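Local coordinates for BRAMP domain protein (Streptomyces davawensis, PDB 5MLD) that replaces the C-8 methyl group of riboflavin-5'-phosphate (FMN) with an amino group taken from glutamate, in the biosynthesis of the antibiotic roseoflavin, at residues 33-38 with 199-204; 70-75 with 104-109; 144-149 with 154-159. One frame throughout, in Å; residues are numbered along the deposited sequence. Where two conformers were deposited one is given.

Interaction 1. Residues 33-38 with 199-204; sequences EKEGIE and LARMLQ
At the surface of this flavodoxin-like fold a salt bridge joins the C-terminal end of helix 20-34, through Glu35, to helix 183-205, through Arg201. The guanidinium presents its outer end, and both terminal nitrogens turn to one carboxylate oxygen: Arg201 NH1 lies 2.8 Å from Glu35 OE1 and Arg201 NH2 lies 3.0 Å from that same oxygen. Neither bond is straight, with N-H...O angles of 148° and 138°, as expected when a single acceptor sits in the fork between two donors. OE1 lies close to the guanidinium plane, while the nitrogens approach from one face of the carboxylate, NH1 on the anti side and NH2 on the syn side; the two flat groups are tilted by 23°. A bend in each chain, at chi2 of Glu35 and at chi3 of Arg201, lets the side chains cross nearly at right angles and still meet at their charged ends.

Glu35 ends the helical run, and Gly36 is the first residue to leave it, closing the turn in a Schellman motif. Gly36 takes up positive phi there, a conformation glycine accommodates easily, and its N bonds back to Glu33 O at 3.0 Å. Two waters widen the polar link. One donates to Glu35 OE2 at 2.6 Å and accepts weakly from Arg201 NH2; the other donates to the backbone O of Glu35 and accepts weakly from Arg201 NH1. Long, flexible charged chains let the two backbones be linked at the surface, where water completes the bonding. Nearby, the apolar Ile37 and Ala200 both pack on Ile84 of strand 84-92.

Interaction 2. Residues 70-75 with 104-109; sequences DEWPWL and LEKLNL. With 8DP (8-demethyl-8-aminoriboflavin-5'-phosphate), chain L.
Lys106 lies folded over one face of the Trp72 indole, holding its ammonium above the ring while its aliphatic carbons rest on it. The pair joins the start of helix 72-81 to the last turn of helix 98-107, two helices of the flavodoxin-like fold. Lys106 CE sits 3.7 Å from the centroid of the five-membered ring of Trp72, a CH-pi contact only 18° off the ring normal. Lys106 CB covers the same face farther out, 3.6 Å from Trp72 CZ2. Bends at chi3 (79°) and chi4 (76°) fold the lysine so that NZ also stands over the ring, 4.8 Å from the five-membered centroid, in a cation-pi interaction. Tryptophan offers a broad, electron-rich face, and lysine supplies both methylenes and a charge to lie over it.

NZ also bonds to Glu50 O, and Asp70 OD2 to Glu50 N, so the backbone of one residue serves both charged groups. A water between Asp70 OD2 and NZ accepts from the lysine and donates to the aspartate. With its other oxygen, OD1, Asp70 makes an Asx turn, accepting from Trp72 N at 3.0 Å; this secures the backbone where the helix begins. The far rim of the indole reaches Leu107, whose methyl CD1 meets Trp72 CH2. Glu105 O and, just past the helix, Asn108 CB approach methyl C10 of the bound flavin, which is hydrogen-bonded by residues of the third subunit, among them Ser19 and Glu135. A further water takes the indole N-H at 2.8 Å from Trp72 NE1 and donates to Lys106 O.

Interaction 3. Residues 144-149 with 154-159; sequences TVLNNL and YSVPPN
The phenol ring of Tyr154 has the carbonyl oxygen Leu149 O at its edge, in the ring plane and 3.4 Å from Tyr154 CD2. Leu149 CB and the methyl Leu149 CD2 stand to one side of that plane, near the CD2-CE2 side of the ring, with CB 3.8 Å from Tyr154 CD2. The oxygen is shared with the backbone, since Tyr154 N donates to Leu149 O at 3.2 Å. That bond is fairly straight (158°), although the donor lies above the carbonyl plane. With Tyr154 CG beside its own backbone N (chi1 -73°), the ring is brought obliquely across the Leu149 side chain.

The contact lies within a beta-alpha-beta unit, where helix 138-152 leads from strand 125-132 into the short, weakly bonded strand 154-155. Ser155 bonds through its backbone to Lys125 and Ala127, setting the new strand parallel to the first. Leu149 and Tyr154 both pack on Ala127, so bulky Leu149 and the Tyr154 ring fill the layer between helix and sheet. Just past the strand, the branched methyls of Val156 give apolar contact with the helix: its CG2 and CG1 each lie 4.1 Å from Leu146 CD2. Asn159 bonds to Tyr123 and Arg151 of the second subunit.

Overall arrangement
From the N terminus, the chain passes through strand 4-9 and helix 20-34 to residues 33-38, which open the longest loop; interaction 1 closes it at residues 199-204, after 160 intervening residues. The other two contacts nest within that loop, in series: interaction 2 joins helices 72-81 and 98-107 before interaction 3 closes the turn from helix 138-152 into strand 154-155. Interactions 1 and 3 have centres about 17 Å apart and touch where Leu199 and Leu203 pack on residues 155-157. Leu104 and Leu149 connect interactions 2 and 3. Interactions 1 and 3 both reach the second subunit, while 2 and 3 both border the third.

Interaction 1. Residues 33-38 with 199-204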
loop_
_atom_site.group_PDB
_atom_site.type_symbol
_atom_site.label_atom_id
_atom_site.label_comp_id
_atom_site.label_asym_id
_atom_site.label_seq_id
_atom_site.Cartn_x
_atom_site.Cartn_y
_atom_site.Cartn_z
ATOM N N GLU A 33 25.246 -18.732 7.958
ATOM C CA GLU A 33 26.533 -19.417 7.959
ATOM C C GLU A 33 26.381 -20.883 8.359
ATOM O O GLU A 33 27.085 -21.749 7.820
ATOM C CB GLU A 33 27.519 -18.688 8.878
ATOM C CG GLU A 33 27.874 -17.258 8.419
ATOM C CD GLU A 33 28.672 -17.178 7.101
ATOM O OE1 GLU A 33 29.151 -18.218 6.603
ATOM O OE2 GLU A 33 28.843 -16.056 6.555
ATOM N N LYS A 34 25.472 -21.183 9.300
ATOM C CA LYS A 34 25.197 -22.581 9.651
ATOM C C LYS A 34 24.597 -23.346 8.479
ATOM O O LYS A 34 24.754 -24.573 8.399
ATOM C CB LYS A 34 24.235 -22.683 10.840
ATOM C CG LYS A 34 24.738 -22.141 12.165
ATOM C CD LYS A 34 23.622 -22.172 13.200
ATOM C CE LYS A 34 24.077 -21.623 14.557
ATOM N NZ LYS A 34 25.198 -22.420 15.156
ATOM N N GLU A 35 23.865 -22.653 7.594
ATOM C CA GLU A 35 23.337 -23.242 6.364
ATOM C C GLU A 35 24.410 -23.456 5.302
ATOM O O GLU A 35 24.097 -23.981 4.223
ATOM C CB GLU A 35 22.229 -22.359 5.769
ATOM C CG GLU A 35 20.922 -22.349 6.548
ATOM C CD GLU A 35 19.998 -23.511 6.170
ATOM O OE1 GLU A 35 20.379 -24.348 5.315
ATOM O OE2 GLU A 35 18.884 -23.582 6.724
ATOM N N GLY A 36 25.649 -23.047 5.553
ATOM C CA GLY A 36 26.663 -23.125 4.523
ATOM C C GLY A 36 26.595 -22.017 3.503
ATOM O O GLY A 36 27.194 -22.130 2.430
ATOM N N ILE A 37 25.876 -20.940 3.795
ATOM C CA ILE A 37 25.715 -19.835 2.860
ATOM C C ILE A 37 26.550 -18.672 3.375
ATOM O O ILE A 37 26.331 -18.190 4.495
ATOM C CB ILE A 37 24.236 -19.477 2.686
ATOM C CG1 ILE A 37 23.516 -20.708 2.120
ATOM C CG2 ILE A 37 24.066 -18.256 1.788
ATOM C CD1 ILE A 37 22.136 -20.478 1.656
ATOM N N GLU A 38 27.546 -18.276 2.587
ATOM C CA GLU A 38 28.462 -17.220 2.987
ATOM C C GLU A 38 27.733 -15.889 2.937
ATOM O O GLU A 38 27.043 -15.595 1.959
ATOM C CB GLU A 38 29.676 -17.183 2.070
ATOM C CG GLU A 38 30.307 -18.545 1.836
ATOM C CD GLU A 38 31.519 -18.477 0.937
ATOM O OE1 GLU A 38 31.538 -17.635 0.010
ATOM O OE2 GLU A 38 32.462 -19.262 1.171
ATOM N N LEU A 199 15.315 -22.564 -0.930
ATOM C CA LEU A 199 14.953 -22.201 -2.295
ATOM C C LEU A 199 16.176 -21.814 -3.116
ATOM O O LEU A 199 16.217 -22.070 -4.329
ATOM C CB LEU A 199 13.923 -21.076 -2.262
ATOM C CG LEU A 199 13.329 -20.588 -3.580
ATOM C CD1 LEU A 199 12.640 -21.733 -4.312
ATOM C CD2 LEU A 199 12.326 -19.485 -3.319
ATOM N N ALA A 200 17.192 -21.217 -2.482
ATOM C CA ALA A 200 18.401 -20.883 -3.224
ATOM C C ALA A 200 19.107 -22.148 -3.701
ATOM O O ALA A 200 19.552 -22.216 -4.852
ATOM C CB ALA A 200 19.351 -20.040 -2.368
ATOM N N ARG A 201 19.215 -23.156 -2.828
ATOM C CA ARG A 201 19.829 -24.418 -3.238
ATOM C C ARG A 201 19.025 -25.071 -4.354
ATOM O O ARG A 201 19.598 -25.604 -5.312
ATOM C CB ARG A 201 19.960 -25.371 -2.046
ATOM C CG ARG A 201 21.022 -24.964 -1.025
ATOM C CD ARG A 201 21.230 -26.024 0.053
ATOM N NE ARG A 201 20.099 -26.100 0.976
ATOM C CZ ARG A 201 20.060 -25.505 2.168
ATOM N NH1 ARG A 201 21.097 -24.799 2.600
ATOM N NH2 ARG A 201 18.987 -25.630 2.938
ATOM N N MET A 202 17.693 -25.026 -4.253
ATOM C CA MET A 202 16.835 -25.538 -5.320
ATOM C C MET A 202 17.128 -24.858 -6.650
ATOM O O MET A 202 17.327 -25.525 -7.674
ATOM C CB MET A 202 15.362 -25.334 -4.966
ATOM C CG MET A 202 14.819 -26.169 -3.831
ATOM S SD MET A 202 13.104 -25.659 -3.538
ATOM C CE MET A 202 12.306 -26.234 -5.037
ATOM N N LEU A 203 17.123 -23.522 -6.667
ATOM C CA LEU A 203 17.281 -22.814 -7.931
ATOM C C LEU A 203 18.689 -22.940 -8.489
ATOM O O LEU A 203 18.877 -22.793 -9.701
ATOM C CB LEU A 203 16.902 -21.342 -7.749
ATOM C CG LEU A 203 15.406 -21.085 -7.606
ATOM C CD1 LEU A 203 15.174 -19.631 -7.230
ATOM C CD2 LEU A 203 14.683 -21.411 -8.904
ATOM N N GLN A 204 19.677 -23.208 -7.632
ATOM C CA GLN A 204 21.019 -23.500 -8.123
ATOM C C GLN A 204 21.040 -24.807 -8.906
ATOM O O GLN A 204 21.745 -24.925 -9.914
ATOM C CB GLN A 204 21.997 -23.563 -6.954
ATOM C CG GLN A 204 23.385 -24.046 -7.354
ATOM C CD GLN A 204 24.337 -24.108 -6.179
ATOM O OE1 GLN A 204 24.090 -24.812 -5.196
ATOM N NE2 GLN A 204 25.429 -23.357 -6.266
HETATM O O HOH W 1 17.122 -24.575 5.043
HETATM O O HOH W 2 24.123 -24.573 1.253
#

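Interaction 2. Residues 70-75 with 104-109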
loop_
_atom_site.group_PDB
_atom_site.type_symbol
_atom_site.label_atom_id
_atom_site.label_comp_id
_atom_site.label_asym_id
_atom_site.label_seq_id
_atom_site.Cartn_x
_atom_site.Cartn_y
_atom_site.Cartn_z
ATOM N N ASP A 70 30.946 6.626 -9.381
ATOM C CA ASP A 70 30.552 6.425 -7.990
ATOM C C ASP A 70 30.822 4.963 -7.633
ATOM O O ASP A 70 31.564 4.249 -8.322
ATOM C CB ASP A 70 29.092 6.873 -7.787
ATOM C CG ASP A 70 28.082 5.950 -8.469
ATOM O OD1 ASP A 70 28.489 5.041 -9.207
ATOM O OD2 ASP A 70 26.868 6.140 -8.265
ATOM N N GLU A 71 30.211 4.490 -6.546
ATOM C CA GLU A 71 30.403 3.119 -6.089
ATOM C C GLU A 71 29.276 2.184 -6.513
ATOM O O GLU A 71 29.205 1.054 -6.013
ATOM C CB GLU A 71 30.543 3.072 -4.570
ATOM C CG GLU A 71 31.755 3.795 -4.022
ATOM C CD GLU A 71 31.870 3.605 -2.530
ATOM O OE1 GLU A 71 32.032 2.454 -2.084
ATOM O OE2 GLU A 71 31.753 4.597 -1.799
ATOM N N TRP A 72 28.379 2.630 -7.383
ATOM C CA TRP A 72 27.300 1.742 -7.811
ATOM C C TRP A 72 27.789 0.516 -8.582
ATOM O O TRP A 72 27.282 -0.586 -8.309
ATOM C CB TRP A 72 26.266 2.530 -8.623
ATOM C CG TRP A 72 25.180 1.647 -9.182
ATOM C CD1 TRP A 72 24.885 1.460 -10.500
ATOM C CD2 TRP A 72 24.270 0.817 -8.446
ATOM N NE1 TRP A 72 23.830 0.592 -10.633
ATOM C CE2 TRP A 72 23.439 0.174 -9.388
ATOM C CE3 TRP A 72 24.071 0.556 -7.086
ATOM C CZ2 TRP A 72 22.431 -0.711 -9.016
ATOM C CZ3 TRP A 72 23.065 -0.327 -6.718
ATOM C CH2 TRP A 72 22.258 -0.944 -7.683
ATOM N N PRO A 73 28.724 0.611 -9.540
ATOM C CA PRO A 73 29.182 -0.625 -10.211
ATOM C C PRO A 73 29.668 -1.685 -9.237
ATOM O O PRO A 73 29.336 -2.870 -9.388
ATOM C CB PRO A 73 30.308 -0.125 -11.129
ATOM C CG PRO A 73 29.902 1.279 -11.456
ATOM C CD PRO A 73 29.298 1.817 -10.170
ATOM N N TRP A 74 30.441 -1.276 -8.228
ATOM C CA TRP A 74 30.882 -2.196 -7.182
ATOM C C TRP A 74 29.695 -2.877 -6.497
ATOM O O TRP A 74 29.674 -4.104 -6.343
ATOM C CB TRP A 74 31.736 -1.432 -6.168
ATOM C CG TRP A 74 32.010 -2.153 -4.889
ATOM C CD1 TRP A 74 32.999 -3.065 -4.662
ATOM C CD2 TRP A 74 31.309 -1.999 -3.637
ATOM N NE1 TRP A 74 32.950 -3.498 -3.355
ATOM C CE2 TRP A 74 31.921 -2.861 -2.708
ATOM C CE3 TRP A 74 30.226 -1.221 -3.221
ATOM C CZ2 TRP A 74 31.486 -2.968 -1.383
ATOM C CZ3 TRP A 74 29.795 -1.330 -1.903
ATOM C CH2 TRP A 74 30.423 -2.195 -1.003
ATOM N N LEU A 75 28.691 -2.095 -6.085
ATOM C CA LEU A 75 27.546 -2.689 -5.393
ATOM C C LEU A 75 26.694 -3.534 -6.335
ATOM O O LEU A 75 26.219 -4.606 -5.944
ATOM C CB LEU A 75 26.690 -1.600 -4.735
ATOM C CG LEU A 75 25.465 -2.057 -3.929
ATOM C CD1 LEU A 75 25.804 -3.140 -2.921
ATOM C CD2 LEU A 75 24.783 -0.864 -3.228
ATOM N N LEU A 104 16.947 0.394 -5.143
ATOM C CA LEU A 104 15.962 -0.306 -5.959
ATOM C C LEU A 104 15.686 0.439 -7.265
ATOM O O LEU A 104 15.497 -0.185 -8.314
ATOM C CB LEU A 104 14.674 -0.516 -5.160
ATOM C CG LEU A 104 14.712 -1.498 -3.979
ATOM C CD1 LEU A 104 13.412 -1.419 -3.202
ATOM C CD2 LEU A 104 14.930 -2.911 -4.492
ATOM N N GLU A 105 15.654 1.774 -7.226
ATOM C CA GLU A 105 15.531 2.550 -8.461
ATOM C C GLU A 105 16.655 2.221 -9.442
ATOM O O GLU A 105 16.417 2.021 -10.644
ATOM C CB GLU A 105 15.526 4.052 -8.148
ATOM C CG GLU A 105 14.213 4.587 -7.591
ATOM C CD GLU A 105 14.339 6.010 -7.074
ATOM O OE1 GLU A 105 15.492 6.473 -6.819
ATOM O OE2 GLU A 105 13.281 6.680 -6.946
ATOM N N LYS A 106 17.898 2.199 -8.956
ATOM C CA LYS A 106 19.020 1.907 -9.844
ATOM C C LYS A 106 19.014 0.456 -10.301
ATOM O O LYS A 106 19.369 0.162 -11.455
ATOM C CB LYS A 106 20.323 2.261 -9.143
ATOM C CG LYS A 106 20.390 3.756 -8.841
ATOM C CD LYS A 106 21.680 4.158 -8.143
ATOM C CE LYS A 106 22.869 4.293 -9.097
ATOM N NZ LYS A 106 22.829 5.536 -9.901
ATOM N N LEU A 107 18.591 -0.452 -9.427
ATOM C CA LEU A 107 18.542 -1.861 -9.793
ATOM C C LEU A 107 17.525 -2.115 -10.901
ATOM O O LEU A 107 17.685 -3.060 -11.683
ATOM C CB LEU A 107 18.228 -2.704 -8.551
ATOM C CG LEU A 107 18.576 -4.190 -8.583
ATOM C CD1 LEU A 107 20.033 -4.384 -8.932
ATOM C CD2 LEU A 107 18.260 -4.869 -7.253
ATOM N N ASN A 108 16.491 -1.279 -11.009
ATOM C CA ASN A 108 15.461 -1.498 -12.020
ATOM C C ASN A 108 15.962 -1.173 -13.417
ATOM O O ASN A 108 15.214 -0.662 -14.256
ATOM C CB ASN A 108 14.212 -0.674 -11.722
ATOM C CG ASN A 108 13.145 -1.481 -11.019
ATOM O OD1 ASN A 108 13.329 -1.919 -9.885
ATOM N ND2 ASN A 108 12.013 -1.677 -11.690
ATOM N N LEU A 109 17.235 -1.440 -13.663
ATOM C CA LEU A 109 17.761 -1.519 -15.005
ATOM C C LEU A 109 17.839 -2.952 -15.484
ATOM O O LEU A 109 18.189 -3.190 -16.649
ATOM C CB LEU A 109 19.160 -0.888 -15.064
ATOM C CG LEU A 109 19.373 0.628 -14.981
ATOM C CD1 LEU A 109 20.374 1.110 -16.041
ATOM C CD2 LEU A 109 18.067 1.381 -15.108
HETATM C C4 8DP L . 7.893 6.837 -14.316
HETATM C C5 8DP L . 8.003 5.453 -14.925
HETATM C C8 8DP L . 11.790 4.374 -13.305
HETATM N N3 8DP L . 8.404 2.777 -11.571
HETATM C C2 8DP L . 8.068 9.119 -15.421
HETATM N N2 8DP L . 12.992 4.916 -13.897
HETATM N N1 8DP L . 8.162 4.481 -13.761
HETATM C C6 8DP L . 9.380 4.176 -13.246
HETATM O O6 8DP L . 9.684 7.460 -15.841
HETATM N N4 8DP L . 5.853 4.250 -13.665
HETATM C C12 8DP L . 9.498 3.305 -12.131
HETATM C C13 8DP L . 7.069 3.951 -13.176
HETATM C C14 8DP L . 7.190 3.094 -12.072
HETATM C C15 8DP L . 6.022 2.575 -11.499
HETATM C C16 8DP L . 4.777 3.737 -13.105
HETATM C C1 8DP L . 9.123 10.239 -15.552
HETATM C C3 8DP L . 8.831 7.936 -14.836
HETATM C C7 8DP L . 10.531 4.713 -13.825
HETATM C C9 8DP L . 11.892 3.511 -12.178
HETATM O O1 8DP L . 10.374 12.935 -16.256
HETATM P P1 8DP L . 9.868 12.636 -14.805
HETATM O O2 8DP L . 11.047 12.184 -13.934
HETATM O O3 8DP L . 9.127 13.862 -14.219
HETATM O O4 8DP L . 8.737 11.446 -14.814
HETATM O O5 8DP L . 6.958 9.542 -14.688
HETATM O O7 8DP L . 7.094 7.139 -13.410
HETATM C C10 8DP L . 13.252 3.173 -11.630
HETATM C C11 8DP L . 10.763 2.975 -11.603
HETATM O O8 8DP L . 6.074 1.719 -10.374
HETATM N N5 8DP L . 4.841 2.908 -12.041
HETATM O O9 8DP L . 3.490 4.043 -13.612
HETATM O O HOH W 3 25.529 5.548 -10.613
HETATM O O HOH W 4 21.849 0.293 -12.649
#

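Interaction 3. Residues 144-149 with 154-159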
loop_
_atom_site.group_PDB
_atom_site.type_symbol
_atom_site.label_atom_id
_atom_site.label_comp_id
_atom_site.label_asym_id
_atom_site.label_seq_id
_atom_site.Cartn_x
_atom_site.Cartn_y
_atom_site.Cartn_z
ATOM N N THR A 144 5.406 -4.145 -0.971
ATOM C CA THR A 144 5.969 -3.267 -1.997
ATOM C C THR A 144 7.356 -3.734 -2.438
ATOM O O THR A 144 7.635 -3.841 -3.639
ATOM C CB THR A 144 6.018 -1.828 -1.469
ATOM O OG1 THR A 144 4.685 -1.397 -1.176
ATOM C CG2 THR A 144 6.580 -0.912 -2.517
ATOM N N VAL A 145 8.235 -4.039 -1.483
ATOM C CA VAL A 145 9.612 -4.382 -1.838
ATOM C C VAL A 145 9.679 -5.747 -2.516
ATOM O O VAL A 145 10.367 -5.918 -3.532
ATOM C CB VAL A 145 10.511 -4.335 -0.596
ATOM C CG1 VAL A 145 11.894 -4.878 -0.919
ATOM C CG2 VAL A 145 10.588 -2.913 -0.045
ATOM N N LEU A 146 8.993 -6.746 -1.957
ATOM C CA LEU A 146 9.103 -8.086 -2.532
ATOM C C LEU A 146 8.428 -8.164 -3.894
ATOM O O LEU A 146 8.903 -8.897 -4.778
ATOM C CB LEU A 146 8.530 -9.130 -1.563
ATOM C CG LEU A 146 9.429 -9.356 -0.342
ATOM C CD1 LEU A 146 8.706 -10.131 0.735
ATOM C CD2 LEU A 146 10.761 -10.045 -0.754
ATOM N N ASN A 147 7.340 -7.414 -4.087
ATOM C CA ASN A 147 6.746 -7.293 -5.416
ATOM C C ASN A 147 7.752 -6.736 -6.417
ATOM O O ASN A 147 7.903 -7.267 -7.524
ATOM C CB ASN A 147 5.500 -6.398 -5.377
ATOM C CG ASN A 147 4.884 -6.199 -6.773
ATOM O OD1 ASN A 147 5.025 -5.139 -7.405
ATOM N ND2 ASN A 147 4.247 -7.236 -7.272
ATOM N N ASN A 148 8.450 -5.656 -6.053
ATOM C CA ASN A 148 9.411 -5.077 -6.989
ATOM C C ASN A 148 10.548 -6.039 -7.294
ATOM O O ASN A 148 10.985 -6.140 -8.447
ATOM C CB ASN A 148 9.990 -3.770 -6.464
ATOM C CG ASN A 148 10.953 -3.151 -7.456
ATOM O OD1 ASN A 148 10.528 -2.533 -8.432
ATOM N ND2 ASN A 148 12.250 -3.344 -7.240
ATOM N N LEU A 149 11.052 -6.744 -6.279
ATOM C CA LEU A 149 12.121 -7.707 -6.536
ATOM C C LEU A 149 11.616 -8.850 -7.401
ATOM O O LEU A 149 12.338 -9.330 -8.284
ATOM C CB LEU A 149 12.694 -8.224 -5.219
ATOM C CG LEU A 149 13.459 -7.166 -4.417
ATOM C CD1 LEU A 149 13.974 -7.779 -3.118
ATOM C CD2 LEU A 149 14.605 -6.537 -5.247
ATOM N N TYR A 154 13.600 -12.229 -8.913
ATOM C CA TYR A 154 13.722 -12.912 -7.633
ATOM C C TYR A 154 12.515 -13.791 -7.345
ATOM O O TYR A 154 11.373 -13.423 -7.626
ATOM C CB TYR A 154 13.893 -11.897 -6.489
ATOM C CG TYR A 154 15.258 -11.262 -6.476
ATOM C CD1 TYR A 154 16.317 -11.872 -5.812
ATOM C CD2 TYR A 154 15.486 -10.046 -7.119
ATOM C CE1 TYR A 154 17.577 -11.305 -5.811
ATOM C CE2 TYR A 154 16.747 -9.470 -7.120
ATOM C CZ TYR A 154 17.788 -10.116 -6.464
ATOM O OH TYR A 154 19.046 -9.562 -6.463
ATOM N N SER A 155 12.778 -14.951 -6.756
ATOM C CA SER A 155 11.739 -15.809 -6.202
ATOM C C SER A 155 11.660 -15.591 -4.700
ATOM O O SER A 155 12.678 -15.358 -4.036
ATOM C CB SER A 155 12.026 -17.285 -6.484
ATOM O OG SER A 155 12.080 -17.519 -7.878
ATOM N N VAL A 156 10.451 -15.677 -4.162
ATOM C CA VAL A 156 10.206 -15.395 -2.758
ATOM C C VAL A 156 9.642 -16.661 -2.127
ATOM O O VAL A 156 8.570 -17.125 -2.529
ATOM C CB VAL A 156 9.244 -14.210 -2.581
ATOM C CG1 VAL A 156 9.119 -13.827 -1.100
ATOM C CG2 VAL A 156 9.747 -13.025 -3.398
ATOM N N PRO A 157 10.319 -17.246 -1.145
ATOM C CA PRO A 157 9.781 -18.406 -0.450
ATOM C C PRO A 157 8.684 -17.976 0.505
ATOM O O PRO A 157 8.468 -16.768 0.692
ATOM C CB PRO A 157 11.003 -18.951 0.309
ATOM C CG PRO A 157 11.830 -17.731 0.584
ATOM C CD PRO A 157 11.559 -16.741 -0.525
ATOM N N PRO A 158 7.960 -18.910 1.117
ATOM C CA PRO A 158 7.021 -18.523 2.173
ATOM C C PRO A 158 7.762 -17.988 3.380
ATOM O O PRO A 158 8.923 -18.329 3.630
ATOM C CB PRO A 158 6.309 -19.832 2.524
ATOM C CG PRO A 158 7.296 -20.885 2.149
ATOM C CD PRO A 158 7.955 -20.368 0.902
ATOM N N ASN A 159 7.069 -17.122 4.120
ATOM C CA ASN A 159 7.582 -16.551 5.358
ATOM C C ASN A 159 8.962 -15.931 5.138
ATOM O O ASN A 159 9.905 -16.135 5.905
ATOM C CB ASN A 159 7.584 -17.613 6.457
ATOM C CG ASN A 159 6.191 -18.205 6.680
ATOM O OD1 ASN A 159 5.949 -19.371 6.400
ATOM N ND2 ASN A 159 5.261 -17.377 7.151
#